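PDB 2GK4: conserved hypothetical protein from Streptococcus pneumoniae, which is of unknown function but belongs to the DNA/pantothenate metabolism flavoproteins, and probably acts in coenzyme A synthesis like the phosphopantothenate-cysteine ligases. Local coordinates for residues Q194-A197 with D198-R201. Sequence-based numbering, arbitrary orientation. Where two conformers were deposited one is given.
Sequences QISA and DQHR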
loop_
_atom_site.group_PDB
_atom_site.type_symbol
_atom_site.label_atom_id
_atom_site.label_comp_id
_atom_site.label_asym_id
_atom_site.label_seq_id
_atom_site.Cartn_x
_atom_site.Cartn_y
_atom_site.Cartn_z
ATOM N N GLN A 194 -12.545 -16.844 11.705
ATOM C CA GLN A 194 -13.504 -17.828 11.203
ATOM C C GLN A 194 -13.661 -17.725 9.686
ATOM O O GLN A 194 -14.644 -18.188 9.095
ATOM C CB GLN A 194 -14.844 -17.711 11.966
ATOM C CG GLN A 194 -14.668 -17.912 13.490
ATOM C CD GLN A 194 -14.253 -19.341 13.911
ATOM O OE1 GLN A 194 -13.563 -19.531 14.932
ATOM N NE2 GLN A 194 -14.666 -20.332 13.140
ATOM N N ILE A 195 -12.627 -17.175 9.045
ATOM C CA ILE A 195 -12.566 -17.084 7.592
ATOM C C ILE A 195 -11.407 -17.990 7.116
ATOM O O ILE A 195 -10.306 -17.986 7.701
ATOM C CB ILE A 195 -12.290 -15.618 7.132
ATOM C CG1 ILE A 195 -13.396 -14.665 7.627
ATOM C CG2 ILE A 195 -12.107 -15.562 5.596
ATOM C CD1 ILE A 195 -13.114 -13.151 7.355
ATOM N N SER A 196 -11.649 -18.766 6.069
ATOM C CA SER A 196 -10.630 -19.679 5.544
ATOM C C SER A 196 -10.768 -19.773 4.036
ATOM O O SER A 196 -11.515 -18.989 3.424
ATOM C CB SER A 196 -10.774 -21.075 6.170
ATOM O OG SER A 196 -11.892 -21.759 5.619
ATOM N N ALA A 197 -10.081 -20.744 3.433
ATOM C CA ALA A 197 -10.137 -20.865 1.983
ATOM C C ALA A 197 -11.512 -21.328 1.502
ATOM O O ALA A 197 -11.916 -20.979 0.397
ATOM C CB ALA A 197 -9.027 -21.802 1.449
ATOM N N ASP A 198 -12.222 -22.106 2.317
ATOM C CA ASP A 198 -13.516 -22.671 1.902
ATOM C C ASP A 198 -14.644 -22.449 2.920
ATOM O O ASP A 198 -15.680 -23.120 2.868
ATOM C CB ASP A 198 -13.369 -24.166 1.605
ATOM C CG ASP A 198 -13.074 -24.980 2.845
ATOM O OD1 ASP A 198 -12.607 -24.405 3.847
ATOM O OD2 ASP A 198 -13.309 -26.203 2.821
ATOM N N GLN A 199 -14.426 -21.542 3.865
ATOM C CA GLN A 199 -15.499 -21.128 4.780
ATOM C C GLN A 199 -15.404 -19.638 5.070
ATOM O O GLN A 199 -14.323 -19.039 4.990
ATOM C CB GLN A 199 -15.436 -21.895 6.109
ATOM C CG GLN A 199 -15.602 -23.400 6.029
ATOM C CD GLN A 199 -17.038 -23.848 6.142
ATOM O OE1 GLN A 199 -17.546 -24.071 7.251
ATOM N NE2 GLN A 199 -17.712 -23.986 4.999
ATOM N N HIS A 200 -16.536 -19.044 5.446
ATOM C CA HIS A 200 -16.532 -17.656 5.850
ATOM C C HIS A 200 -17.774 -17.516 6.707
ATOM O O HIS A 200 -18.845 -17.235 6.194
ATOM C CB HIS A 200 -16.652 -16.731 4.621
ATOM C CG HIS A 200 -16.346 -15.291 4.909
ATOM N ND1 HIS A 200 -16.864 -14.605 5.990
ATOM C CD2 HIS A 200 -15.572 -14.407 4.243
ATOM C CE1 HIS A 200 -16.412 -13.363 5.981
ATOM N NE2 HIS A 200 -15.621 -13.218 4.936
ATOM N N ARG A 201 -17.635 -17.779 7.993
ATOM C CA ARG A 201 -18.788 -17.659 8.916
ATOM C C ARG A 201 -19.174 -16.191 9.009
ATOM O O ARG A 201 -18.310 -15.334 9.215
ATOM C CB ARG A 201 -18.370 -18.163 10.310
ATOM C CG ARG A 201 -19.378 -17.927 11.421
ATOM C CD ARG A 201 -20.320 -19.089 11.496
ATOM N NE ARG A 201 -21.171 -18.965 12.675
ATOM C CZ ARG A 201 -22.292 -19.663 12.843
ATOM N NH1 ARG A 201 -22.668 -20.520 11.897
ATOM N NH2 ARG A 201 -23.044 -19.464 13.936
#
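Ser196 OG receives two backbone N-H groups from the residues that follow it round a tight reversal, both through weak bonds: Gln199 N lies 3.1 Å from Ser196 OG with an N-H...O angle of 125°, and Asp198 N lies 3.3 Å from it. Its chi1 of 75° sets OG between the backbone N and the carbonyl carbon of Ser196, over the turn; the weak bond from Asp198 N gives the outline of an ST turn. Ala197 has type I angles, while Asp198 departs from them in phi, so the turn is a distorted type I. Behind it the chain closes as a short hairpin: Ser196 N donates to Gln199 O at 2.9 Å and nearly straight (167°), and Arg201 N donates to Gln194 O over 3.2 Å. Ile195 and His200 therefore face each other as a non-hydrogen-bonded antiparallel pair, which accounts for the CA-CA separation of only 4.4 Å. Their side chains run side by side on one face, and Ile195 CG1 sits over the centre of the imidazole in a CH-pi contact, 3.7 Å from the centroid. Ile195 CD1 continues over the ring's rim, 3.5 Å from His200 NE2. His200 ND1 is buried without a polar partner in the model. Both side chains pack on Lys216 of helix 216-228 and Asn190 of strand 186-191, while Arg201 reaches away to Glu168 in a salt bridge and to Gln214, which also bonds Gln199. The hairpin thus turns the chain from strand 186-191 into its antiparallel neighbour, strand 202-205, near the edge of the mixed sheet that strand 210-213 forms.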